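Methylocystis parvus OBBP MbnE (PDB 5ICQ) probably binds the copper-chelating peptide methanobactin in the periplasm, as a member of a solute-binding family that includes peptide-binding proteins. Local coordinates at residues Ala87-Val92 with Leu265-Asp270; Arg237-Arg242 with Phe260-Leu265. All blocks are in the same frame, centred on the assembly; numbering follows the deposited sequence.

Contact 1. Residues Ala87-Val92 with Leu265-Asp270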
ATOM      1  N   ALA A  87      -1.122 -15.573   9.006  1.00 17.80           N
ATOM      2  CA  ALA A  87      -1.820 -16.310   7.965  1.00 17.89           C
ATOM      3  C   ALA A  87      -0.922 -16.507   6.754  1.00 17.96           C
ATOM      4  O   ALA A  87      -0.126 -15.634   6.407  1.00 16.93           O
ATOM      5  CB  ALA A  87      -3.100 -15.585   7.548  1.00 16.25           C
ATOM      6  N   ALA A  88      -1.044 -17.673   6.129  1.00 15.11           N
ATOM      7  CA  ALA A  88      -0.360 -17.939   4.874  1.00 17.89           C
ATOM      8  C   ALA A  88      -0.851 -16.976   3.800  1.00 16.10           C
ATOM      9  O   ALA A  88      -2.001 -16.539   3.812  1.00 16.84           O
ATOM     10  CB  ALA A  88      -0.611 -19.379   4.432  1.00 17.36           C
ATOM     11  N   GLN A  89       0.035 -16.634   2.868  1.00 12.72           N
ATOM     12  CA  GLN A  89      -0.377 -15.846   1.720  1.00 14.31           C
ATOM     13  C   GLN A  89      -0.898 -16.776   0.632  1.00 13.63           C
ATOM     14  O   GLN A  89      -0.804 -17.996   0.732  1.00 14.15           O
ATOM     15  CB  GLN A  89       0.785 -15.004   1.193  1.00 15.71           C
ATOM     16  CG  GLN A  89       1.150 -13.854   2.098  1.00 21.11           C
ATOM     17  CD  GLN A  89       2.473 -13.232   1.706  1.00 34.40           C
ATOM     18  OE1 GLN A  89       3.479 -13.395   2.395  1.00 43.16           O
ATOM     19  NE2 GLN A  89       2.486 -12.536   0.578  1.00 23.69           N
ATOM     20  N   GLY A  90      -1.471 -16.186  -0.411  1.00 13.87           N
ATOM     21  CA  GLY A  90      -1.975 -16.973  -1.515  1.00 15.69           C
ATOM     22  C   GLY A  90      -3.407 -17.436  -1.371  1.00 14.62           C
ATOM     23  O   GLY A  90      -3.894 -18.146  -2.255  1.00 14.33           O
ATOM     24  N   LEU A  91      -4.106 -17.061  -0.292  1.00  8.54           N
ATOM     25  CA  LEU A  91      -5.470 -17.551  -0.111  1.00 11.98           C
ATOM     26  C   LEU A  91      -6.504 -16.611  -0.701  1.00 15.44           C
ATOM     27  O   LEU A  91      -7.512 -17.060  -1.261  1.00 10.78           O
ATOM     28  CB  LEU A  91      -5.763 -17.769   1.377  1.00 16.10           C
ATOM     29  CG  LEU A  91      -4.908 -18.848   2.027  1.00 14.76           C
ATOM     30  CD1 LEU A  91      -5.020 -18.768   3.564  1.00 18.03           C
ATOM     31  CD2 LEU A  91      -5.327 -20.212   1.528  1.00 21.01           C
ATOM     32  N   VAL A  92      -6.287 -15.308  -0.568  1.00 13.71           N
ATOM     33  CA  VAL A  92      -7.197 -14.350  -1.170  1.00 16.71           C
ATOM     34  C   VAL A  92      -7.098 -14.474  -2.680  1.00 12.69           C
ATOM     35  O   VAL A  92      -5.998 -14.616  -3.235  1.00 19.33           O
ATOM     36  CB  VAL A  92      -6.856 -12.928  -0.687  1.00 22.86           C
ATOM     37  CG1 VAL A  92      -7.738 -11.897  -1.377  1.00 27.43           C
ATOM     38  CG2 VAL A  92      -7.003 -12.841   0.836  1.00 21.08           C
ATOM     39  N   LEU A 265       3.568 -22.938  -2.145  1.00 12.70           N
ATOM     40  CA  LEU A 265       4.096 -21.778  -1.432  1.00 12.51           C
ATOM     41  C   LEU A 265       4.982 -22.284  -0.300  1.00 17.91           C
ATOM     42  O   LEU A 265       4.481 -22.838   0.682  1.00 18.61           O
ATOM     43  CB  LEU A 265       2.973 -20.898  -0.883  1.00 14.40           C
ATOM     44  CG  LEU A 265       2.057 -20.253  -1.934  1.00 21.86           C
ATOM     45  CD1 LEU A 265       0.814 -21.101  -2.166  1.00 18.13           C
ATOM     46  CD2 LEU A 265       1.672 -18.834  -1.546  1.00 23.82           C
ATOM     47  N   GLN A 266       6.290 -22.081  -0.430  1.00 16.74           N
ATOM     48  CA  GLN A 266       7.259 -22.549   0.556  1.00 16.77           C
ATOM     49  C   GLN A 266       7.811 -21.372   1.347  1.00 17.13           C
ATOM     50  O   GLN A 266       8.136 -20.328   0.773  1.00 16.64           O
ATOM     51  CB  GLN A 266       8.420 -23.286  -0.107  1.00 20.51           C
ATOM     52  CG  GLN A 266       8.030 -24.422  -1.021  1.00 27.76           C
ATOM     53  CD  GLN A 266       9.248 -25.024  -1.697  1.00 27.92           C
ATOM     54  OE1 GLN A 266      10.365 -24.871  -1.213  1.00 30.40           O
ATOM     55  NE2 GLN A 266       9.037 -25.709  -2.814  1.00 28.60           N
ATOM     56  N   TYR A 267       7.938 -21.557   2.659  1.00 17.44           N
ATOM     57  CA  TYR A 267       8.389 -20.510   3.561  1.00 15.06           C
ATOM     58  C   TYR A 267       9.823 -20.775   4.003  1.00 16.71           C
ATOM     59  O   TYR A 267      10.205 -21.924   4.248  1.00 16.06           O
ATOM     60  CB  TYR A 267       7.453 -20.395   4.774  1.00 17.03           C
ATOM     61  CG  TYR A 267       6.196 -19.618   4.440  1.00 21.99           C
ATOM     62  CD1 TYR A 267       5.170 -20.199   3.697  1.00 18.34           C
ATOM     63  CD2 TYR A 267       6.049 -18.300   4.838  1.00 19.60           C
ATOM     64  CE1 TYR A 267       4.032 -19.488   3.375  1.00 18.33           C
ATOM     65  CE2 TYR A 267       4.908 -17.577   4.519  1.00 19.51           C
ATOM     66  CZ  TYR A 267       3.902 -18.186   3.791  1.00 20.68           C
ATOM     67  OH  TYR A 267       2.771 -17.475   3.474  1.00 23.88           O
ATOM     68  N   PHE A 268      10.608 -19.702   4.095  1.00 19.36           N
ATOM     69  CA  PHE A 268      12.041 -19.791   4.337  1.00 20.71           C
ATOM     70  C   PHE A 268      12.435 -18.888   5.498  1.00 24.37           C
ATOM     71  O   PHE A 268      11.956 -17.756   5.605  1.00 25.21           O
ATOM     72  CB  PHE A 268      12.854 -19.403   3.080  1.00 18.71           C
ATOM     73  CG  PHE A 268      12.793 -20.430   1.976  1.00 20.77           C
ATOM     74  CD1 PHE A 268      11.741 -20.436   1.074  1.00 18.34           C
ATOM     75  CD2 PHE A 268      13.787 -21.393   1.847  1.00 21.87           C
ATOM     76  CE1 PHE A 268      11.686 -21.387   0.062  1.00 15.02           C
ATOM     77  CE2 PHE A 268      13.736 -22.347   0.840  1.00 27.38           C
ATOM     78  CZ  PHE A 268      12.679 -22.346  -0.053  1.00 22.09           C
ATOM     79  N   ARG A 269      13.339 -19.406   6.337  1.00 36.66           N
ATOM     80  CA  ARG A 269      13.960 -18.742   7.483  1.00 47.09           C
ATOM     81  C   ARG A 269      14.231 -17.261   7.254  1.00 38.88           C
ATOM     82  O   ARG A 269      13.662 -16.403   7.937  1.00 38.09           O
ATOM     83  CB  ARG A 269      15.293 -19.423   7.837  1.00 59.42           C
ATOM     84  CG  ARG A 269      15.206 -20.818   8.460  1.00 66.80           C
ATOM     85  CD  ARG A 269      14.694 -21.870   7.483  1.00 72.32           C
ATOM     86  NE  ARG A 269      15.545 -22.009   6.304  1.00 71.82           N
ATOM     87  CZ  ARG A 269      15.219 -22.723   5.231  1.00 69.49           C
ATOM     88  NH1 ARG A 269      14.055 -23.358   5.182  1.00 67.60           N
ATOM     89  NH2 ARG A 269      16.056 -22.805   4.205  1.00 70.95           N
ATOM     90  N   ASP A 270      15.124 -16.950   6.320  1.00 41.20           N
ATOM     91  CA  ASP A 270      15.459 -15.564   6.033  1.00 49.37           C
ATOM     92  C   ASP A 270      15.886 -15.442   4.576  1.00 38.60           C
ATOM     93  O   ASP A 270      15.868 -16.415   3.814  1.00 30.88           O
ATOM     94  CB  ASP A 270      16.547 -15.040   6.978  1.00 56.97           C
ATOM     95  CG  ASP A 270      17.839 -15.844   6.900  1.00 62.49           C
ATOM     96  OD1 ASP A 270      18.790 -15.483   7.626  1.00 70.35           O
ATOM     97  OD2 ASP A 270      17.909 -16.832   6.135  1.00 54.34           O
TER
HETATM   98  O   HOH W   1       2.440 -15.347   5.337  1.00 31.31           O
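Tyr267 reaches from strand 262-268 and sets its phenol oxygen against the loop backbone at Ala88 and Gln89. The hydroxyl accepts a nearly straight hydrogen bond (170°) from the backbone N-H of Gln89, N to OH 2.9 Å, at the ring edge. With CG anti to its carbonyl carbon (chi1 -80°), the ring projects off the sheet, and OH lies 3.5 Å from Ala88 CA. The site of Ala88, hemmed in by the hydroxyl, Phe74 and Leu238, suits a residue with no more than a methyl. A water donates to Ala87 O at 2.8 Å and also bonds Tyr267 OH, so the hydroxyl holds the loop once directly and once through water. Leu265, two residues back on the same face, brings CD2 to 3.5 Å from Gln89 O and 4.1 Å from Gly90 CA. A side chain at Gly90 would hit that methyl and, at these backbone angles (phi 89°), jam against Gln89 O. A phenylalanine for Tyr267 would probably leave the backbone N-H of Gln89 and the bridging water without their shared partner. The loop is held by a backbone N-H and, through water, a carbonyl, bonds independent of its side chains, with Leu265 adding apolar packing.

Contact 2. Residues Arg237-Arg242 with Phe260-Leu265. With SO4 (sulfate ion), chain B.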
ATOM      1  N   ARG A 237       4.978 -25.164   4.211  1.00 18.26           N
ATOM      2  CA  ARG A 237       4.474 -25.081   2.846  1.00 16.29           C
ATOM      3  C   ARG A 237       2.954 -25.081   2.849  1.00 18.77           C
ATOM      4  O   ARG A 237       2.313 -25.639   3.743  1.00 15.87           O
ATOM      5  CB  ARG A 237       5.010 -26.224   1.969  1.00 19.76           C
ATOM      6  CG  ARG A 237       4.518 -27.616   2.320  1.00 25.92           C
ATOM      7  CD  ARG A 237       3.373 -28.063   1.405  1.00 31.06           C
ATOM      8  NE  ARG A 237       3.833 -28.328   0.045  1.00 34.65           N
ATOM      9  CZ  ARG A 237       3.771 -29.510  -0.558  1.00 31.40           C
ATOM     10  NH1 ARG A 237       3.255 -30.566   0.065  1.00 32.43           N
ATOM     11  NH2 ARG A 237       4.214 -29.634  -1.798  1.00 26.55           N
ATOM     12  N   LEU A 238       2.399 -24.426   1.833  1.00 13.76           N
ATOM     13  CA  LEU A 238       0.979 -24.476   1.510  1.00 12.79           C
ATOM     14  C   LEU A 238       0.878 -24.884   0.049  1.00 16.24           C
ATOM     15  O   LEU A 238       1.473 -24.232  -0.814  1.00 17.50           O
ATOM     16  CB  LEU A 238       0.323 -23.116   1.752  1.00 10.78           C
ATOM     17  CG  LEU A 238      -1.117 -22.958   1.268  1.00 17.61           C
ATOM     18  CD1 LEU A 238      -2.010 -23.932   2.018  1.00 18.74           C
ATOM     19  CD2 LEU A 238      -1.603 -21.511   1.443  1.00 16.39           C
ATOM     20  N   LEU A 239       0.184 -25.983  -0.229  1.00 13.98           N
ATOM     21  CA  LEU A 239       0.020 -26.469  -1.596  1.00 14.07           C
ATOM     22  C   LEU A 239      -1.410 -26.222  -2.060  1.00 16.61           C
ATOM     23  O   LEU A 239      -2.368 -26.709  -1.444  1.00 14.80           O
ATOM     24  CB  LEU A 239       0.361 -27.954  -1.713  1.00 15.53           C
ATOM     25  CG  LEU A 239       0.189 -28.539  -3.127  1.00 16.26           C
ATOM     26  CD1 LEU A 239       1.201 -27.949  -4.113  1.00 15.89           C
ATOM     27  CD2 LEU A 239       0.272 -30.067  -3.117  1.00 20.52           C
ATOM     28  N   LEU A 240      -1.543 -25.474  -3.145  1.00 11.37           N
ATOM     29  CA  LEU A 240      -2.819 -25.217  -3.791  1.00  8.86           C
ATOM     30  C   LEU A 240      -2.919 -26.068  -5.045  1.00 12.35           C
ATOM     31  O   LEU A 240      -1.943 -26.219  -5.779  1.00 11.38           O
ATOM     32  CB  LEU A 240      -2.951 -23.743  -4.171  1.00  9.91           C
ATOM     33  CG  LEU A 240      -2.742 -22.749  -3.037  1.00 12.81           C
ATOM     34  CD1 LEU A 240      -2.977 -21.339  -3.549  1.00 12.39           C
ATOM     35  CD2 LEU A 240      -3.670 -23.087  -1.872  1.00 14.71           C
ATOM     36  N   LYS A 241      -4.097 -26.623  -5.290  1.00 11.99           N
ATOM     37  CA  LYS A 241      -4.325 -27.439  -6.471  1.00  9.68           C
ATOM     38  C   LYS A 241      -5.599 -26.957  -7.145  1.00 13.46           C
ATOM     39  O   LYS A 241      -6.585 -26.652  -6.470  1.00 11.96           O
ATOM     40  CB  LYS A 241      -4.432 -28.927  -6.095  1.00 12.14           C
ATOM     41  CG  LYS A 241      -4.673 -29.843  -7.269  1.00 22.72           C
ATOM     42  CD  LYS A 241      -4.405 -31.287  -6.877  1.00 33.69           C
ATOM     43  CE  LYS A 241      -4.542 -32.222  -8.066  1.00 40.15           C
ATOM     44  NZ  LYS A 241      -4.354 -33.640  -7.631  1.00 44.35           N
ATOM     45  N   ARG A 242      -5.579 -26.891  -8.475  1.00 10.47           N
ATOM     46  CA  ARG A 242      -6.725 -26.365  -9.197  1.00  8.77           C
ATOM     47  C   ARG A 242      -7.981 -27.168  -8.872  1.00 15.92           C
ATOM     48  O   ARG A 242      -7.934 -28.393  -8.729  1.00 11.06           O
ATOM     49  CB  ARG A 242      -6.473 -26.410 -10.705  1.00 14.20           C
ATOM     50  CG  ARG A 242      -7.708 -26.052 -11.519  1.00 27.34           C
ATOM     51  CD  ARG A 242      -7.554 -26.368 -12.998  1.00 35.89           C
ATOM     52  NE  ARG A 242      -6.272 -25.915 -13.534  1.00 31.16           N
ATOM     53  CZ  ARG A 242      -5.978 -24.649 -13.790  1.00 35.96           C
ATOM     54  NH1 ARG A 242      -6.884 -23.701 -13.543  1.00 35.66           N
ATOM     55  NH2 ARG A 242      -4.792 -24.336 -14.289  1.00 38.41           N
ATOM     56  N   PHE A 260      -1.471 -22.219 -13.696  1.00 10.97           N
ATOM     57  CA  PHE A 260      -0.781 -23.358 -13.113  1.00  8.76           C
ATOM     58  C   PHE A 260      -1.792 -24.338 -12.536  1.00 11.86           C
ATOM     59  O   PHE A 260      -2.822 -23.939 -11.983  1.00 13.99           O
ATOM     60  CB  PHE A 260       0.186 -22.896 -12.024  1.00 13.30           C
ATOM     61  CG  PHE A 260       1.223 -21.933 -12.518  1.00 14.69           C
ATOM     62  CD1 PHE A 260       2.289 -22.390 -13.272  1.00 16.69           C
ATOM     63  CD2 PHE A 260       1.123 -20.570 -12.241  1.00 12.30           C
ATOM     64  CE1 PHE A 260       3.251 -21.516 -13.748  1.00 15.43           C
ATOM     65  CE2 PHE A 260       2.081 -19.684 -12.713  1.00 12.02           C
ATOM     66  CZ  PHE A 260       3.149 -20.163 -13.471  1.00 10.56           C
ATOM     67  N   ASP A 261      -1.492 -25.634 -12.670  1.00 11.23           N
ATOM     68  CA  ASP A 261      -2.356 -26.643 -12.065  1.00 12.68           C
ATOM     69  C   ASP A 261      -2.151 -26.711 -10.559  1.00 14.76           C
ATOM     70  O   ASP A 261      -3.077 -27.069  -9.823  1.00 15.86           O
ATOM     71  CB  ASP A 261      -2.107 -28.014 -12.702  1.00 14.90           C
ATOM     72  CG  ASP A 261      -2.773 -28.160 -14.077  1.00 29.31           C
ATOM     73  OD1 ASP A 261      -3.620 -27.309 -14.439  1.00 28.91           O
ATOM     74  OD2 ASP A 261      -2.466 -29.141 -14.789  1.00 33.09           O
ATOM     75  N   GLU A 262      -0.963 -26.342 -10.085  1.00 12.01           N
ATOM     76  CA  GLU A 262      -0.633 -26.381  -8.670  1.00  9.72           C
ATOM     77  C   GLU A 262       0.268 -25.207  -8.340  1.00 12.80           C
ATOM     78  O   GLU A 262       1.094 -24.797  -9.158  1.00 11.84           O
ATOM     79  CB  GLU A 262       0.099 -27.680  -8.276  1.00 15.75           C
ATOM     80  CG  GLU A 262      -0.780 -28.917  -8.234  1.00 28.60           C
ATOM     81  CD  GLU A 262       0.023 -30.199  -8.300  1.00 42.58           C
ATOM     82  OE1 GLU A 262      -0.447 -31.158  -8.944  1.00 51.15           O
ATOM     83  OE2 GLU A 262       1.131 -30.243  -7.722  1.00 37.32           O
ATOM     84  N   ILE A 263       0.115 -24.686  -7.127  1.00 10.22           N
ATOM     85  CA  ILE A 263       0.974 -23.627  -6.611  1.00 11.24           C
ATOM     86  C   ILE A 263       1.498 -24.085  -5.259  1.00 14.49           C
ATOM     87  O   ILE A 263       0.707 -24.320  -4.338  1.00 12.92           O
ATOM     88  CB  ILE A 263       0.233 -22.294  -6.455  1.00  9.52           C
ATOM     89  CG1 ILE A 263      -0.378 -21.867  -7.795  1.00 13.54           C
ATOM     90  CG2 ILE A 263       1.210 -21.234  -5.900  1.00 10.64           C
ATOM     91  CD1 ILE A 263      -1.420 -20.786  -7.656  1.00 16.82           C
ATOM     92  N   ASP A 264       2.818 -24.192  -5.131  1.00 11.66           N
ATOM     93  CA  ASP A 264       3.451 -24.624  -3.887  1.00 11.63           C
ATOM     94  C   ASP A 264       4.133 -23.421  -3.251  1.00 16.93           C
ATOM     95  O   ASP A 264       5.144 -22.926  -3.767  1.00 14.92           O
ATOM     96  CB  ASP A 264       4.446 -25.753  -4.146  1.00 15.26           C
ATOM     97  CG  ASP A 264       5.038 -26.320  -2.856  1.00 25.73           C
ATOM     98  OD1 ASP A 264       4.406 -26.172  -1.785  1.00 27.76           O
ATOM     99  OD2 ASP A 264       6.134 -26.915  -2.915  1.00 26.97           O
ATOM    100  N   LEU A 265       3.568 -22.938  -2.145  1.00 12.70           N
ATOM    101  CA  LEU A 265       4.096 -21.778  -1.432  1.00 12.51           C
ATOM    102  C   LEU A 265       4.982 -22.284  -0.300  1.00 17.91           C
ATOM    103  O   LEU A 265       4.481 -22.838   0.682  1.00 18.61           O
ATOM    104  CB  LEU A 265       2.973 -20.898  -0.883  1.00 14.40           C
ATOM    105  CG  LEU A 265       2.057 -20.253  -1.934  1.00 21.86           C
ATOM    106  CD1 LEU A 265       0.814 -21.101  -2.166  1.00 18.13           C
ATOM    107  CD2 LEU A 265       1.672 -18.834  -1.546  1.00 23.82           C
TER
HETATM  108  S   SO4 B 701       4.100 -33.087  -3.023  1.00 58.90           S
HETATM  109  O1  SO4 B 701       2.853 -33.562  -2.437  1.00 56.57           O
HETATM  110  O2  SO4 B 701       5.059 -32.739  -1.981  1.00 60.88           O
HETATM  111  O3  SO4 B 701       4.687 -34.126  -3.867  1.00 63.84           O
HETATM  112  O4  SO4 B 701       3.806 -31.913  -3.830  1.00 72.58           O
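Strands 237-242 and 262-265 run antiparallel (172°), their axes approaching to 4.6 Å. Leu238 pairs with Leu265 and Leu240 with Ile263 as hydrogen-bonded pairs, Leu240 N to Ile263 O (2.8 Å) being nearly straight at 177°. Arg242 N reaches Asp261 O.

Leu238, Leu240, Ile263 and Leu265 share one face, where Leu240 CG meets Leu265 CD1 at 4.0 Å; branched apolar chains suit this buried side. The other face is mainly charged, Leu239 excepted. Arg237, bent at chi2 and chi3, folds back so that NE forms a salt bridge to Asp264 OD1 (2.9 Å) from above the carboxylate plane, while Leu239 CB lies over one guanidinium face. Arg237 NH1 makes a salt bridge to Asp231; NH2 holds O4 (3.1 Å) of a sulfate, probably from the crystallisation liquor, which Arg65 also binds. Lys241 and Glu262 lie side by side, CG to CG 4.1 Å, and Glu262 OE2 makes a salt bridge to Arg65. Arg242 grips Asp261 OD1 side-on, NE at 3.1 Å and NH2 at 3.2 Å, the planes 86° apart; its NH1 bonds Tyr258 O.

Such an antiparallel pair, with one apolar face and one mainly charged, forms the middle of the four-stranded mixed sheet completed by strands 65-71 and 227-233.

Overall arrangement
Both contacts use strand 262-268 and share Leu265, but they serve different levels of the fold. Contact 2 builds the sheet itself, strand to strand, with a ladder of backbone bonds; contact 1 lays the loop 87-92 on the apolar face of that sheet and is smaller, 168 against 605 Å² of buried surface. The two meet directly where Leu238 CD2 packs on Ala88 CB at 3.8 Å. Contact 1 is mostly buried and relies on a phenol, a water and methyl groups, whereas contact 2 is only partly buried and sets ion pairs on its other side. Along the chain, contact 2 is nested inside the long excursion that contact 1 closes.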